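Local coordinates for cytoplasmic export protein 1 (Saccharomyces cerevisiae, PDB 3VWA), which takes part in nuclear tRNA export, and may collect tRNA from export receptors at the nuclear pore complex and deliver aminoacylated tRNA to the translation machinery, at residues P68-T72 with W144-L149; L117-G121 with I222-R226; I377-Y382 with C410-Q415. Residues are numbered along the deposited sequence.

Contact 1: P68-T72 with W144-L149; sequences PGLCT and WVLFGL
P68-T72 is the loop between helix 52-64 and strand 73-77 of the kinase-like domain, and it meets the last strand of a small antiparallel sheet. G69 takes positive phi (111/-27) and directs its carbonyl across: G69 O accepts from L146 N (2.9 Å) and also receives a CA-H...O contact from V145 CA (3.2 Å). A water donates to both G69 O (2.9 Å) and W144 O (2.8 Å). L70, extended at -76/157, forms a single parallel-type bridge with L146 (CA-CA 4.5 Å), completed by C71 N to L146 O at 3.0 Å. L70 is an mt rotamer: its CD2 lies 3.9 Å from L146 CB and its CD1 4.1 Å from L149 CD2. C71, with chi1 m, places SG 4.1 Å from V145 CG2 and 4.0 Å from F147 CB. L146-F147-G148 probably corresponds to the DFG motif of active kinases, with leucine at the aspartate position, consistent with a domain that is only kinase-like. The pairing adds a backbone bridge to edge strand 144-146, whose V145 pairs with F137 of strand 136-138, while L146 rests on helix 106-122 and L149 on helix 52-64.

Contact 2: L117-G121 with I222-R226; sequences LATLG and IENFR
R226 lays its extended side chain (chi1 to chi3 all t) across segment 117-121 of helix 106-122, one guanidinium face over L117 O (3.8 Å from R226 NH2) and A118 CA (3.5 Å from R226 NH1). No direct hydrogen bond joins the segments; a water accepts from R226 NH2 (2.6 Å) and donates to A118 O (2.8 Å). G121 CA lies 3.9 Å from R226 NH2, where a beta carbon would clash. Segment 222-226 starts helix 222-231; the axes approach to 9.8 Å, crossing at -140°, and the nearest CA pairs are L117-R226 (6.9 Å), L120-I222 (7.3 Å) and G121-E223 (6.2 Å). L117, an mt rotamer, brings CD2 4.2 Å from I222 CG2 and, at the ring edge, 4.0 Å from F225 CD2; I222 CG2 also meets L120 CB at 3.9 Å. This is plain helix packing in the helical lobe of the kinase-like domain: L117 and L120 touch L191 of helix 186-198, while F225 packs against that helix and helix 209-216.

Contact 3: I377-Y382 with C410-Q415; sequences ISSRIY and CLTERQ
At the first HEAT repeat (381-419), which holds 410-415 and the end of 377-382, helix 374-387 meets the capping box that starts helix 413-427. T412 is the N-cap: T412 N donates to Q415 OE1 (2.8 Å), and Q415 N returns a weak bond to T412 OG1 (3.4 Å). The side-chain carboxamide of Q415 thus takes part in the capping box and also bonds S378, OE1 accepting from S378 OG (2.8 Å) and NE2 donating to S378 O (3.0 Å). S378 and L411 are the closest CA pair (5.2 Å). Segment 377-382 of helix 374-387 contains a pi-type turn, with Y382 N bonded to I377 O at 2.7 Å. The Y382 ring (chi1 t) carries L411 CD2 over its face in a CH-pi contact, 3.8 Å from the ring centroid, and Y382 CD2 lies 3.5 Å from Q415 NE2. At the start of both segments, I377 CG2 meets C410 CB at 3.7 Å. Lateral packing of a helix against the one two places later in the chain is typical of HEAT-repeat solenoids.

Overall arrangement
Contacts 1 and 2 belong to the kinase-like domain and contact 3 to the HEAT-repeat part that follows it, on the opposite side of the chain's centre. Contacts 1 and 2 interlock along the sequence, in the order 68-72, 117-121, 144-149, 222-226, with centres about 14 Å apart. Helix 106-122 carries one segment of contact 2 and packs against contact 1: L120 touches both I222 and L146, and T119 OG1 lies 3.0 Å from G69 CA. The centre of contact 3 is about 48 Å from that of contact 1 and 56 Å from that of contact 2. This N-terminal, larger part of the protein thus joins a compact domain to a helical solenoid; the tRNA-export role belongs to the whole protein.

Contact 1: P68-T72 with W144-L149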
loop_
_atom_site.group_PDB
_atom_site.type_symbol
_atom_site.label_atom_id
_atom_site.label_comp_id
_atom_site.label_asym_id
_atom_site.label_seq_id
_atom_site.Cartn_x
_atom_site.Cartn_y
_atom_site.Cartn_z
ATOM N N PRO A 68 -26.988 -7.394 1.686
ATOM C CA PRO A 68 -25.675 -7.047 1.218
ATOM C C PRO A 68 -25.654 -5.513 1.067
ATOM O O PRO A 68 -26.563 -4.921 0.447
ATOM C CB PRO A 68 -25.620 -7.702 -0.173
ATOM C CG PRO A 68 -26.668 -8.781 -0.148
ATOM C CD PRO A 68 -27.712 -8.325 0.788
ATOM N N GLY A 69 -24.636 -4.880 1.612
ATOM C CA GLY A 69 -24.561 -3.443 1.585
ATOM C C GLY A 69 -24.743 -2.789 2.936
ATOM O O GLY A 69 -24.260 -1.691 3.130
ATOM N N LEU A 70 -25.471 -3.423 3.863
ATOM C CA LEU A 70 -25.393 -2.975 5.273
ATOM C C LEU A 70 -24.102 -3.432 5.958
ATOM O O LEU A 70 -23.477 -4.402 5.538
ATOM C CB LEU A 70 -26.577 -3.492 6.099
ATOM C CG LEU A 70 -27.982 -3.214 5.600
ATOM C CD1 LEU A 70 -28.924 -3.785 6.658
ATOM C CD2 LEU A 70 -28.213 -1.718 5.331
ATOM N N CYS A 71 -23.696 -2.738 7.012
ATOM C CA CYS A 71 -22.627 -3.275 7.855
ATOM C C CYS A 71 -22.984 -4.731 8.274
ATOM O O CYS A 71 -24.068 -5.001 8.766
ATOM C CB CYS A 71 -22.392 -2.382 9.086
ATOM S SG CYS A 71 -21.896 -0.657 8.777
ATOM N N THR A 72 -22.082 -5.671 8.064
ATOM C CA THR A 72 -22.436 -7.113 8.210
ATOM C C THR A 72 -22.401 -7.384 9.716
ATOM O O THR A 72 -21.322 -7.282 10.344
ATOM C CB THR A 72 -21.459 -8.023 7.400
ATOM O OG1 THR A 72 -21.661 -7.825 5.989
ATOM C CG2 THR A 72 -21.693 -9.563 7.689
ATOM N N TRP A 144 -18.628 0.809 0.021
ATOM C CA TRP A 144 -19.426 1.705 0.866
ATOM C C TRP A 144 -20.554 0.910 1.390
ATOM O O TRP A 144 -21.308 0.366 0.595
ATOM C CB TRP A 144 -19.962 2.893 0.039
ATOM C CG TRP A 144 -18.860 3.843 -0.378
ATOM C CD1 TRP A 144 -17.483 3.615 -0.333
ATOM C CD2 TRP A 144 -19.013 5.188 -0.921
ATOM N NE1 TRP A 144 -16.800 4.696 -0.762
ATOM C CE2 TRP A 144 -17.657 5.691 -1.138
ATOM C CE3 TRP A 144 -20.113 6.016 -1.232
ATOM C CZ2 TRP A 144 -17.412 6.972 -1.683
ATOM C CZ3 TRP A 144 -19.865 7.302 -1.796
ATOM C CH2 TRP A 144 -18.537 7.759 -2.005
ATOM N N VAL A 145 -20.665 0.871 2.724
ATOM C CA VAL A 145 -21.721 0.181 3.483
ATOM C C VAL A 145 -22.590 1.116 4.415
ATOM O O VAL A 145 -22.163 2.217 4.783
ATOM C CB VAL A 145 -21.151 -1.064 4.234
ATOM C CG1 VAL A 145 -20.730 -2.159 3.235
ATOM C CG2 VAL A 145 -19.964 -0.699 5.152
ATOM N N LEU A 146 -23.787 0.657 4.803
ATOM C CA LEU A 146 -24.764 1.508 5.469
ATOM C C LEU A 146 -25.044 1.076 6.893
ATOM O O LEU A 146 -25.118 -0.108 7.218
ATOM C CB LEU A 146 -26.091 1.552 4.697
ATOM C CG LEU A 146 -26.091 2.472 3.465
ATOM C CD1 LEU A 146 -27.366 2.313 2.619
ATOM C CD2 LEU A 146 -25.849 3.937 3.869
ATOM N N PHE A 147 -25.150 2.076 7.738
ATOM C CA PHE A 147 -25.485 1.855 9.100
ATOM C C PHE A 147 -26.715 2.676 9.487
ATOM O O PHE A 147 -27.035 3.684 8.847
ATOM C CB PHE A 147 -24.321 2.242 9.982
ATOM C CG PHE A 147 -24.635 2.169 11.429
ATOM C CD1 PHE A 147 -24.685 0.921 12.078
ATOM C CD2 PHE A 147 -24.936 3.343 12.154
ATOM C CE1 PHE A 147 -24.988 0.835 13.439
ATOM C CE2 PHE A 147 -25.244 3.260 13.514
ATOM C CZ PHE A 147 -25.279 2.002 14.148
ATOM N N GLY A 148 -27.394 2.259 10.553
ATOM C CA GLY A 148 -28.442 3.106 11.127
ATOM C C GLY A 148 -29.845 2.669 10.799
ATOM O O GLY A 148 -30.538 3.233 9.927
ATOM N N LEU A 149 -30.304 1.735 11.606
ATOM C CA LEU A 149 -31.495 0.984 11.327
ATOM C C LEU A 149 -32.595 1.395 12.348
ATOM O O LEU A 149 -33.644 0.741 12.472
ATOM C CB LEU A 149 -31.068 -0.478 11.446
ATOM C CG LEU A 149 -30.947 -1.388 10.206
ATOM C CD1 LEU A 149 -30.843 -0.689 8.835
ATOM C CD2 LEU A 149 -29.860 -2.439 10.414
HETATM O O HOH W 1 -24.089 0.148 0.925
#

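Contact 2: L117-G121 with I222-R226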
loop_
_atom_site.group_PDB
_atom_site.type_symbol
_atom_site.label_atom_id
_atom_site.label_comp_id
_atom_site.label_asym_id
_atom_site.label_seq_id
_atom_site.Cartn_x
_atom_site.Cartn_y
_atom_site.Cartn_z
ATOM N N LEU A 117 -26.469 2.470 -3.997
ATOM C CA LEU A 117 -27.656 2.170 -4.774
ATOM C C LEU A 117 -27.971 0.672 -4.839
ATOM O O LEU A 117 -29.125 0.283 -4.771
ATOM C CB LEU A 117 -27.540 2.805 -6.178
ATOM C CG LEU A 117 -27.615 4.360 -6.152
ATOM C CD1 LEU A 117 -27.123 4.986 -7.459
ATOM C CD2 LEU A 117 -29.041 4.869 -5.921
ATOM N N ALA A 118 -26.986 -0.198 -4.993
ATOM C CA ALA A 118 -27.324 -1.631 -5.015
ATOM C C ALA A 118 -27.940 -2.027 -3.651
ATOM O O ALA A 118 -28.886 -2.828 -3.603
ATOM C CB ALA A 118 -26.083 -2.475 -5.291
ATOM N N THR A 119 -27.418 -1.440 -2.563
ATOM C CA THR A 119 -27.928 -1.733 -1.241
ATOM C C THR A 119 -29.364 -1.241 -1.025
ATOM O O THR A 119 -30.194 -1.990 -0.511
ATOM C CB THR A 119 -27.047 -1.130 -0.198
ATOM O OG1 THR A 119 -25.721 -1.591 -0.459
ATOM C CG2 THR A 119 -27.553 -1.550 1.212
ATOM N N LEU A 120 -29.636 -0.012 -1.446
ATOM C CA LEU A 120 -30.995 0.549 -1.407
ATOM C C LEU A 120 -31.964 -0.195 -2.342
ATOM O O LEU A 120 -33.192 -0.162 -2.147
ATOM C CB LEU A 120 -30.945 2.061 -1.740
ATOM C CG LEU A 120 -30.157 2.891 -0.702
ATOM C CD1 LEU A 120 -29.736 4.272 -1.208
ATOM C CD2 LEU A 120 -30.884 3.012 0.639
ATOM N N GLY A 121 -31.418 -0.891 -3.333
ATOM C CA GLY A 121 -32.222 -1.819 -4.154
ATOM C C GLY A 121 -32.658 -3.079 -3.390
ATOM O O GLY A 121 -33.777 -3.558 -3.558
ATOM N N ILE A 222 -36.225 5.248 -5.646
ATOM C CA ILE A 222 -34.814 4.968 -5.718
ATOM C C ILE A 222 -34.555 4.051 -6.889
ATOM O O ILE A 222 -33.674 4.337 -7.709
ATOM C CB ILE A 222 -34.267 4.339 -4.412
ATOM C CG1 ILE A 222 -34.240 5.373 -3.301
ATOM C CG2 ILE A 222 -32.868 3.787 -4.598
ATOM C CD1 ILE A 222 -34.278 4.733 -1.914
ATOM N N GLU A 223 -35.326 2.967 -6.985
ATOM C CA GLU A 223 -35.130 2.002 -8.084
ATOM C C GLU A 223 -35.306 2.689 -9.443
ATOM O O GLU A 223 -34.629 2.341 -10.404
ATOM C CB GLU A 223 -36.053 0.793 -7.962
ATOM C CG GLU A 223 -37.384 1.007 -8.649
ATOM C CD GLU A 223 -38.241 -0.241 -8.735
ATOM O OE1 GLU A 223 -37.703 -1.336 -9.060
ATOM O OE2 GLU A 223 -39.463 -0.103 -8.492
ATOM N N ASN A 224 -36.192 3.679 -9.502
ATOM C CA ASN A 224 -36.437 4.401 -10.746
ATOM C C ASN A 224 -35.228 5.261 -11.032
ATOM O O ASN A 224 -34.738 5.279 -12.153
ATOM C CB ASN A 224 -37.695 5.259 -10.635
ATOM C CG ASN A 224 -38.191 5.754 -11.988
ATOM O OD1 ASN A 224 -38.203 6.963 -12.259
ATOM N ND2 ASN A 224 -38.614 4.813 -12.850
ATOM N N PHE A 225 -34.726 5.944 -9.990
ATOM C CA PHE A 225 -33.534 6.797 -10.089
ATOM C C PHE A 225 -32.345 5.981 -10.558
ATOM O O PHE A 225 -31.554 6.431 -11.378
ATOM C CB PHE A 225 -33.268 7.455 -8.739
ATOM C CG PHE A 225 -31.987 8.228 -8.658
ATOM C CD1 PHE A 225 -31.928 9.558 -9.069
ATOM C CD2 PHE A 225 -30.830 7.637 -8.106
ATOM C CE1 PHE A 225 -30.747 10.291 -8.976
ATOM C CE2 PHE A 225 -29.646 8.363 -8.017
ATOM C CZ PHE A 225 -29.604 9.694 -8.446
ATOM N N ARG A 226 -32.277 4.747 -10.087
ATOM C CA ARG A 226 -31.193 3.846 -10.432
ATOM C C ARG A 226 -31.152 3.484 -11.956
ATOM O O ARG A 226 -30.108 3.536 -12.590
ATOM C CB ARG A 226 -31.364 2.604 -9.577
ATOM C CG ARG A 226 -30.169 1.700 -9.555
ATOM C CD ARG A 226 -30.312 0.692 -8.449
ATOM N NE ARG A 226 -29.235 -0.272 -8.596
ATOM C CZ ARG A 226 -29.304 -1.523 -8.172
ATOM N NH1 ARG A 226 -28.264 -2.341 -8.356
ATOM N NH2 ARG A 226 -30.419 -1.941 -7.563
HETATM O O HOH W 2 -29.958 -3.973 -5.932
#

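Contact 3: I377-Y382 with C410-Q415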
loop_
_atom_site.group_PDB
_atom_site.type_symbol
_atom_site.label_atom_id
_atom_site.label_comp_id
_atom_site.label_asym_id
_atom_site.label_seq_id
_atom_site.Cartn_x
_atom_site.Cartn_y
_atom_site.Cartn_z
ATOM N N ILE A 377 15.661 -10.798 4.190
ATOM C CA ILE A 377 16.452 -10.373 3.031
ATOM C C ILE A 377 17.758 -11.170 2.888
ATOM O O ILE A 377 18.110 -11.683 1.804
ATOM C CB ILE A 377 16.743 -8.871 3.058
ATOM C CG1 ILE A 377 15.522 -8.114 2.552
ATOM C CG2 ILE A 377 17.884 -8.555 2.103
ATOM C CD1 ILE A 377 15.194 -6.939 3.417
ATOM N N SER A 378 18.452 -11.288 4.004
ATOM C CA SER A 378 19.731 -11.944 4.045
ATOM C C SER A 378 19.528 -13.436 3.810
ATOM O O SER A 378 20.243 -14.085 3.041
ATOM C CB SER A 378 20.356 -11.662 5.395
ATOM O OG SER A 378 21.203 -12.731 5.766
ATOM N N SER A 379 18.491 -13.952 4.439
ATOM C CA SER A 379 18.257 -15.376 4.474
ATOM C C SER A 379 17.658 -15.901 3.181
ATOM O O SER A 379 18.125 -16.898 2.652
ATOM C CB SER A 379 17.348 -15.714 5.657
ATOM O OG SER A 379 16.960 -17.054 5.593
ATOM N N ARG A 380 16.648 -15.206 2.655
ATOM C CA ARG A 380 15.907 -15.726 1.520
ATOM C C ARG A 380 16.136 -14.961 0.203
ATOM O O ARG A 380 15.865 -15.500 -0.854
ATOM C CB ARG A 380 14.401 -15.731 1.845
ATOM C CG ARG A 380 14.048 -16.097 3.282
ATOM C CD ARG A 380 12.533 -16.019 3.546
ATOM N NE ARG A 380 11.779 -16.976 2.707
ATOM C CZ ARG A 380 10.474 -16.925 2.422
ATOM N NH1 ARG A 380 9.680 -15.962 2.923
ATOM N NH2 ARG A 380 9.960 -17.849 1.609
ATOM N N ILE A 381 16.621 -13.717 0.265
ATOM C CA ILE A 381 16.684 -12.870 -0.924
ATOM C C ILE A 381 18.087 -12.751 -1.490
ATOM O O ILE A 381 18.274 -12.936 -2.689
ATOM C CB ILE A 381 16.086 -11.472 -0.682
ATOM C CG1 ILE A 381 14.642 -11.598 -0.158
ATOM C CG2 ILE A 381 16.214 -10.577 -1.935
ATOM C CD1 ILE A 381 13.673 -12.268 -1.102
ATOM N N TYR A 382 19.068 -12.475 -0.623
ATOM C CA TYR A 382 20.422 -12.210 -1.056
ATOM C C TYR A 382 21.033 -13.330 -1.887
ATOM O O TYR A 382 21.620 -13.061 -2.923
ATOM C CB TYR A 382 21.333 -11.929 0.161
ATOM C CG TYR A 382 22.761 -11.625 -0.208
ATOM C CD1 TYR A 382 23.061 -10.414 -0.798
ATOM C CD2 TYR A 382 23.807 -12.538 0.009
ATOM C CE1 TYR A 382 24.336 -10.083 -1.163
ATOM C CE2 TYR A 382 25.116 -12.201 -0.355
ATOM C CZ TYR A 382 25.348 -10.937 -0.936
ATOM O OH TYR A 382 26.568 -10.441 -1.340
ATOM N N CYS A 410 21.612 -5.346 5.506
ATOM C CA CYS A 410 20.946 -6.574 5.858
ATOM C C CYS A 410 21.843 -7.784 6.115
ATOM O O CYS A 410 21.363 -8.742 6.699
ATOM C CB CYS A 410 19.940 -6.957 4.761
ATOM S SG CYS A 410 18.660 -5.734 4.488
ATOM N N LEU A 411 23.090 -7.801 5.636
ATOM C CA LEU A 411 23.819 -9.110 5.507
ATOM C C LEU A 411 24.428 -9.649 6.778
ATOM O O LEU A 411 24.872 -8.855 7.603
ATOM C CB LEU A 411 24.918 -9.035 4.448
ATOM C CG LEU A 411 24.384 -8.480 3.131
ATOM C CD1 LEU A 411 25.493 -8.308 2.096
ATOM C CD2 LEU A 411 23.288 -9.412 2.631
ATOM N N THR A 412 24.495 -10.989 6.930
ATOM C CA THR A 412 25.276 -11.589 8.061
ATOM C C THR A 412 26.766 -11.281 7.894
ATOM O O THR A 412 27.187 -10.744 6.859
ATOM C CB THR A 412 25.095 -13.129 8.238
ATOM O OG1 THR A 412 25.792 -13.843 7.208
ATOM C CG2 THR A 412 23.623 -13.529 8.232
ATOM N N GLU A 413 27.559 -11.637 8.904
ATOM C CA GLU A 413 28.996 -11.332 8.923
ATOM C C GLU A 413 29.759 -12.180 7.944
ATOM O O GLU A 413 30.703 -11.718 7.351
ATOM C CB GLU A 413 29.609 -11.496 10.333
ATOM C CG GLU A 413 29.229 -10.398 11.327
ATOM C CD GLU A 413 27.796 -10.547 11.847
ATOM O OE1 GLU A 413 27.248 -9.558 12.384
ATOM O OE2 GLU A 413 27.208 -11.652 11.709
ATOM N N ARG A 414 29.363 -13.432 7.808
ATOM C CA ARG A 414 29.872 -14.274 6.740
ATOM C C ARG A 414 29.603 -13.662 5.344
ATOM O O ARG A 414 30.545 -13.406 4.597
ATOM C CB ARG A 414 29.299 -15.690 6.853
ATOM C CG ARG A 414 29.929 -16.662 5.871
ATOM C CD ARG A 414 30.060 -18.067 6.437
ATOM N NE ARG A 414 30.900 -18.912 5.575
ATOM N N GLN A 415 28.332 -13.438 5.010
ATOM C CA GLN A 415 27.929 -12.793 3.744
ATOM C C GLN A 415 28.747 -11.585 3.366
ATOM O O GLN A 415 29.261 -11.507 2.267
ATOM C CB GLN A 415 26.443 -12.385 3.759
ATOM C CG GLN A 415 25.523 -13.538 3.378
ATOM C CD GLN A 415 24.082 -13.274 3.743
ATOM O OE1 GLN A 415 23.775 -12.427 4.580
ATOM N NE2 GLN A 415 23.195 -14.019 3.138
#